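Local atomic coordinates of putative ABC transporter, ATP-binding protein ComA (Streptococcus mutans, PDB entry 3K8U), a protein that probably belongs to the ABC transporters with an N-terminal peptidase C39 domain, of the papain-like clan CA, the part present in this model. Residues S31-S34 / I35-R39; S42-K46 / Q47-A51. All blocks are in the same frame, centred on the assembly; numbering follows the deposited sequence.

Interaction 1. Residues S31-S34 / I35-R39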
ATOM      1  N   SER A  31      -9.343   8.234   9.403  1.00 38.28           N
ATOM      2  CA  SER A  31      -8.501   8.043  10.585  1.00 38.63           C
ATOM      3  C   SER A  31      -7.055   8.465  10.340  1.00 38.09           C
ATOM      4  O   SER A  31      -6.465   8.128   9.315  1.00 38.22           O
ATOM      5  CB  SER A  31      -8.537   6.584  11.041  1.00 38.58           C
ATOM      6  OG  SER A  31      -9.833   6.207  11.467  1.00 42.26           O
ATOM      7  N   ASN A  32      -6.491   9.213  11.284  1.00 37.03           N
ATOM      8  CA  ASN A  32      -5.111   9.670  11.168  1.00 36.24           C
ATOM      9  C   ASN A  32      -4.217   9.048  12.236  1.00 34.39           C
ATOM     10  O   ASN A  32      -4.396   9.286  13.433  1.00 35.20           O
ATOM     11  CB  ASN A  32      -5.034  11.200  11.228  1.00 39.57           C
ATOM     12  CG  ASN A  32      -5.474  11.861   9.931  1.00 42.72           C
ATOM     13  OD1 ASN A  32      -6.543  11.562   9.394  1.00 44.23           O
ATOM     14  ND2 ASN A  32      -4.643  12.763   9.418  1.00 43.98           N
ATOM     15  N   TYR A  33      -3.276   8.220  11.789  1.00 28.94           N
ATOM     16  CA  TYR A  33      -2.335   7.550  12.678  1.00 25.33           C
ATOM     17  C   TYR A  33      -0.910   7.877  12.253  1.00 22.72           C
ATOM     18  O   TYR A  33      -0.585   7.868  11.062  1.00 20.67           O
ATOM     19  CB  TYR A  33      -2.542   6.035  12.646  1.00 25.81           C
ATOM     20  CG  TYR A  33      -3.896   5.590  13.141  1.00 28.95           C
ATOM     21  CD1 TYR A  33      -4.190   5.573  14.503  1.00 29.45           C
ATOM     22  CD2 TYR A  33      -4.890   5.194  12.246  1.00 29.62           C
ATOM     23  CE1 TYR A  33      -5.441   5.175  14.962  1.00 31.28           C
ATOM     24  CE2 TYR A  33      -6.142   4.794  12.695  1.00 30.12           C
ATOM     25  CZ  TYR A  33      -6.410   4.789  14.052  1.00 32.04           C
ATOM     26  OH  TYR A  33      -7.649   4.398  14.500  1.00 35.13           O
ATOM     27  N   SER A  34      -0.061   8.149  13.236  1.00 19.30           N
ATOM     28  CA  SER A  34       1.333   8.488  12.980  1.00 16.64           C
ATOM     29  C   SER A  34       2.139   7.278  12.539  1.00 14.04           C
ATOM     30  O   SER A  34       1.807   6.142  12.873  1.00 13.41           O
ATOM     31  CB  SER A  34       1.975   9.057  14.243  1.00 15.79           C
ATOM     32  OG  SER A  34       2.119   8.050  15.233  1.00 14.55           O
ATOM     33  N   ILE A  35       3.219   7.539  11.811  1.00 13.51           N
ATOM     34  CA  ILE A  35       4.109   6.482  11.345  1.00 15.20           C
ATOM     35  C   ILE A  35       4.752   5.768  12.536  1.00 15.75           C
ATOM     36  O   ILE A  35       4.828   4.540  12.560  1.00 12.99           O
ATOM     37  CB  ILE A  35       5.194   7.056  10.400  1.00 15.19           C
ATOM     38  CG1 ILE A  35       4.569   7.360   9.030  1.00 19.06           C
ATOM     39  CG2 ILE A  35       6.362   6.086  10.252  1.00 16.61           C
ATOM     40  CD1 ILE A  35       5.551   7.898   8.013  1.00 22.15           C
ATOM     41  N   ALA A  36       5.163   6.534  13.546  1.00 13.53           N
ATOM     42  CA  ALA A  36       5.799   5.954  14.729  1.00 14.56           C
ATOM     43  C   ALA A  36       4.874   4.960  15.430  1.00 14.82           C
ATOM     44  O   ALA A  36       5.314   3.905  15.892  1.00 16.58           O
ATOM     45  CB  ALA A  36       6.234   7.059  15.698  1.00 16.25           C
ATOM     46  N   TYR A  37       3.591   5.299  15.493  1.00 15.65           N
ATOM     47  CA  TYR A  37       2.593   4.441  16.128  1.00 16.93           C
ATOM     48  C   TYR A  37       2.357   3.165  15.319  1.00 17.59           C
ATOM     49  O   TYR A  37       2.341   2.065  15.873  1.00 16.71           O
ATOM     50  CB  TYR A  37       1.280   5.208  16.291  1.00 19.48           C
ATOM     51  CG  TYR A  37       0.138   4.419  16.894  1.00 22.91           C
ATOM     52  CD1 TYR A  37       0.174   4.006  18.225  1.00 27.27           C
ATOM     53  CD2 TYR A  37      -0.996   4.117  16.141  1.00 24.83           C
ATOM     54  CE1 TYR A  37      -0.894   3.317  18.794  1.00 28.61           C
ATOM     55  CE2 TYR A  37      -2.068   3.428  16.697  1.00 26.77           C
ATOM     56  CZ  TYR A  37      -2.012   3.032  18.023  1.00 30.01           C
ATOM     57  OH  TYR A  37      -3.073   2.356  18.578  1.00 31.92           O
ATOM     58  N   LEU A  38       2.175   3.315  14.010  1.00 16.86           N
ATOM     59  CA  LEU A  38       1.934   2.164  13.142  1.00 17.52           C
ATOM     60  C   LEU A  38       3.164   1.280  13.000  1.00 17.15           C
ATOM     61  O   LEU A  38       3.045   0.070  12.811  1.00 19.83           O
ATOM     62  CB  LEU A  38       1.421   2.612  11.770  1.00 16.03           C
ATOM     63  CG  LEU A  38       0.060   3.313  11.809  1.00 18.90           C
ATOM     64  CD1 LEU A  38      -0.372   3.679  10.403  1.00 18.58           C
ATOM     65  CD2 LEU A  38      -0.972   2.401  12.460  1.00 18.66           C
ATOM     66  N   ARG A  39       4.345   1.879  13.120  1.00 16.38           N
ATOM     67  CA  ARG A  39       5.598   1.133  13.031  1.00 17.11           C
ATOM     68  C   ARG A  39       5.626   0.120  14.173  1.00 18.89           C
ATOM     69  O   ARG A  39       6.014  -1.037  13.988  1.00 17.23           O
ATOM     70  CB  ARG A  39       6.793   2.082  13.157  1.00 17.15           C
ATOM     71  CG  ARG A  39       8.152   1.417  12.951  1.00 17.38           C
ATOM     72  CD  ARG A  39       9.298   2.333  13.369  1.00 18.33           C
ATOM     73  NE  ARG A  39       9.305   3.590  12.623  1.00 19.44           N
ATOM     74  CZ  ARG A  39       9.230   4.796  13.179  1.00 20.17           C
ATOM     75  NH1 ARG A  39       9.137   4.926  14.498  1.00 18.51           N
ATOM     76  NH2 ARG A  39       9.275   5.877  12.415  1.00 17.46           N
TER
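The N-terminus of helix 35-41 is closed by Ser34, a serine N-cap that shows how one hydroxyl can take up a backbone N-H of a first helical turn. Ser34 OG accepts from Tyr37 N at 3.1 Å, with 150° at the hydrogen. The hydroxyl reaches that amide because OG sits between its own backbone N and carbonyl carbon, which also brings it to 3.1 Å from Tyr37 CB. The backbone of the same residue starts the regular pattern: Leu38 N donates to Ser34 O at 3.1 Å, nearly straight. Around this polar cap lie apolar contacts. Tyr37 holds CG anti to its backbone N (chi1 178°), and its ring runs alongside that of Tyr33, both pointing the same way. The planes are only 21° apart but slid so far that the rings barely overlap, coming closest where Tyr33 CD1 is 3.7 Å from Tyr37 CE2. Toward the buried Leu38, Tyr33 CB packs on the branch point, 3.9 Å from Leu38 CG. Leu38 is buried against Leu22 and Ala23 of helix 17-28, and Tyr33 rests on Ala26 of that helix and on Leu61, so Tyr33 and Leu38 lay the incoming loop and the start of helix 35-41 against helix 17-28.

Interaction 2. Residues S42-K46 / Q47-A51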
ATOM      1  N   SER A  42       2.738  -2.641  13.730  1.00 23.25           N
ATOM      2  CA  SER A  42       3.014  -3.600  12.660  1.00 24.46           C
ATOM      3  C   SER A  42       4.287  -4.416  12.876  1.00 25.04           C
ATOM      4  O   SER A  42       4.672  -5.205  12.013  1.00 25.10           O
ATOM      5  CB  SER A  42       3.088  -2.875  11.313  1.00 23.96           C
ATOM      6  OG  SER A  42       4.137  -1.925  11.307  1.00 22.11           O
ATOM      7  N   LYS A  43       4.944  -4.210  14.019  1.00 26.09           N
ATOM      8  CA  LYS A  43       6.181  -4.918  14.359  1.00 28.67           C
ATOM      9  C   LYS A  43       7.287  -4.682  13.324  1.00 28.43           C
ATOM     10  O   LYS A  43       8.101  -5.567  13.043  1.00 27.87           O
ATOM     11  CB  LYS A  43       5.909  -6.421  14.531  1.00 30.99           C
ATOM     12  CG  LYS A  43       4.992  -6.748  15.707  1.00 35.57           C
ATOM     13  CD  LYS A  43       4.713  -8.243  15.804  1.00 39.90           C
ATOM     14  CE  LYS A  43       3.951  -8.589  17.079  1.00 42.08           C
ATOM     15  NZ  LYS A  43       2.653  -7.860  17.190  1.00 44.37           N
ATOM     16  N   THR A  44       7.307  -3.474  12.767  1.00 27.21           N
ATOM     17  CA  THR A  44       8.297  -3.088  11.765  1.00 27.92           C
ATOM     18  C   THR A  44       9.706  -3.039  12.352  1.00 29.54           C
ATOM     19  O   THR A  44       9.925  -2.437  13.401  1.00 28.71           O
ATOM     20  CB  THR A  44       7.957  -1.702  11.174  1.00 26.52           C
ATOM     21  OG1 THR A  44       6.679  -1.760  10.533  1.00 26.52           O
ATOM     22  CG2 THR A  44       9.006  -1.263  10.165  1.00 27.74           C
ATOM     23  N   ASN A  45      10.649  -3.693  11.681  1.00 31.31           N
ATOM     24  CA  ASN A  45      12.039  -3.707  12.127  1.00 35.00           C
ATOM     25  C   ASN A  45      12.949  -3.057  11.083  1.00 36.19           C
ATOM     26  O   ASN A  45      12.466  -2.385  10.169  1.00 35.26           O
ATOM     27  CB  ASN A  45      12.501  -5.139  12.447  1.00 36.39           C
ATOM     28  CG  ASN A  45      12.327  -6.101  11.279  1.00 37.79           C
ATOM     29  OD1 ASN A  45      12.458  -5.723  10.114  1.00 37.57           O
ATOM     30  ND2 ASN A  45      12.049  -7.361  11.593  1.00 40.19           N
ATOM     31  N   LYS A  46      14.258  -3.258  11.226  1.00 38.20           N
ATOM     32  CA  LYS A  46      15.246  -2.697  10.302  1.00 40.01           C
ATOM     33  C   LYS A  46      14.970  -3.077   8.846  1.00 40.17           C
ATOM     34  O   LYS A  46      15.105  -2.247   7.944  1.00 40.74           O
ATOM     35  CB  LYS A  46      16.656  -3.153  10.696  1.00 42.32           C
ATOM     36  CG  LYS A  46      17.754  -2.691   9.744  1.00 46.02           C
ATOM     37  CD  LYS A  46      19.092  -3.335  10.077  1.00 48.68           C
ATOM     38  CE  LYS A  46      20.132  -3.051   8.998  1.00 50.50           C
ATOM     39  NZ  LYS A  46      20.428  -1.597   8.851  1.00 52.16           N
ATOM     40  N   GLN A  47      14.586  -4.334   8.625  1.00 39.95           N
ATOM     41  CA  GLN A  47      14.289  -4.832   7.282  1.00 39.84           C
ATOM     42  C   GLN A  47      12.970  -4.299   6.717  1.00 38.87           C
ATOM     43  O   GLN A  47      12.730  -4.379   5.510  1.00 39.14           O
ATOM     44  CB  GLN A  47      14.269  -6.362   7.276  1.00 42.30           C
ATOM     45  CG  GLN A  47      15.608  -7.004   7.602  1.00 46.15           C
ATOM     46  CD  GLN A  47      15.546  -8.517   7.566  1.00 47.86           C
ATOM     47  OE1 GLN A  47      15.581  -9.127   6.496  1.00 49.90           O
ATOM     48  NE2 GLN A  47      15.448  -9.134   8.739  1.00 49.54           N
ATOM     49  N   GLY A  48      12.115  -3.771   7.591  1.00 35.85           N
ATOM     50  CA  GLY A  48      10.842  -3.235   7.145  1.00 32.62           C
ATOM     51  C   GLY A  48       9.630  -3.928   7.735  1.00 29.93           C
ATOM     52  O   GLY A  48       9.682  -4.470   8.842  1.00 30.09           O
ATOM     53  N   THR A  49       8.524  -3.895   6.997  1.00 27.44           N
ATOM     54  CA  THR A  49       7.281  -4.509   7.447  1.00 26.17           C
ATOM     55  C   THR A  49       6.898  -5.661   6.535  1.00 25.89           C
ATOM     56  O   THR A  49       7.044  -5.574   5.315  1.00 27.60           O
ATOM     57  CB  THR A  49       6.116  -3.495   7.433  1.00 26.07           C
ATOM     58  OG1 THR A  49       6.562  -2.243   7.962  1.00 26.17           O
ATOM     59  CG2 THR A  49       4.947  -4.004   8.272  1.00 24.50           C
ATOM     60  N   THR A  50       6.430  -6.751   7.132  1.00 25.81           N
ATOM     61  CA  THR A  50       5.999  -7.907   6.362  1.00 23.77           C
ATOM     62  C   THR A  50       4.527  -7.685   6.044  1.00 23.44           C
ATOM     63  O   THR A  50       3.882  -6.810   6.634  1.00 20.66           O
ATOM     64  CB  THR A  50       6.145  -9.221   7.162  1.00 23.66           C
ATOM     65  OG1 THR A  50       5.269  -9.194   8.294  1.00 22.01           O
ATOM     66  CG2 THR A  50       7.578  -9.400   7.646  1.00 26.02           C
ATOM     67  N   ALA A  51       4.000  -8.456   5.100  1.00 24.19           N
ATOM     68  CA  ALA A  51       2.595  -8.343   4.723  1.00 23.87           C
ATOM     69  C   ALA A  51       1.730  -8.688   5.932  1.00 24.96           C
ATOM     70  O   ALA A  51       0.672  -8.090   6.145  1.00 23.11           O
ATOM     71  CB  ALA A  51       2.286  -9.278   3.565  1.00 24.42           C
TER
HETATM   72  O   HOH W   1       6.518  -6.599  10.234  1.00 29.73           O
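Thr44 and Thr49 meet through their hydroxyls, OG1 to OG1 at 2.6 Å, a short hydrogen bond in which either oxygen may be the donor. In both residues OG1 lies anti to the carbonyl carbon, while the methyl CG2 of Thr49 is turned to Ser42 CB at 3.7 Å. Ser42 OG is 2.7 Å from Thr44 OG1, so Thr44 OG1 stands at the bend of a three-hydroxyl chain, although it is not settled which neighbour its proton serves. Further along, a single antiparallel bridge pairs Asn45 with Gly48: Asn45 N donates to Gly48 O at 3.1 Å, and Gly48 N returns to Asn45 O at 2.9 Å. The second bond closes a type I turn through Lys46 and Gln47. Asn45 folds its side chain back over the turn (chi1 56°), where OD1 accepts weakly from Gln47 N at 2.9 Å and from Gly48 N. At the backbone angles of Gly48 (phi 119°) a CB would be jammed against the carbonyl O of Gln47, which calls for glycine. A water links Ser42 O to Thr50 N across the loop. The loop's base packs against Pro19 of helix 17-28 and, through Ser42 and Thr49, against Ala57 and Ile54 respectively of helix 51-60; Thr49 O bonds to Tyr97 OH of strand 93-104.

Both contacts are local and each helps shape a boundary of helix 35-41. Interaction 1 begins that helix, whereas interaction 2 carries the chain from its end, where Lys43 completes a Schellman motif, to helix 51-60, begun by Thr50 as N-cap to Gly53. Their centres are about 14 Å apart, and a probable hydrogen bond from Thr44 N to Arg39 O (3.0 Å) joins them; Ser42 OG also bonds to Leu38 O. Interaction 1 is mainly a surface contact, pairing a cap with tyrosine and leucine packing. Interaction 2 is partly buried and more polar, combining hydroxyls, turn amides and water. Helix 17-28 lies against both.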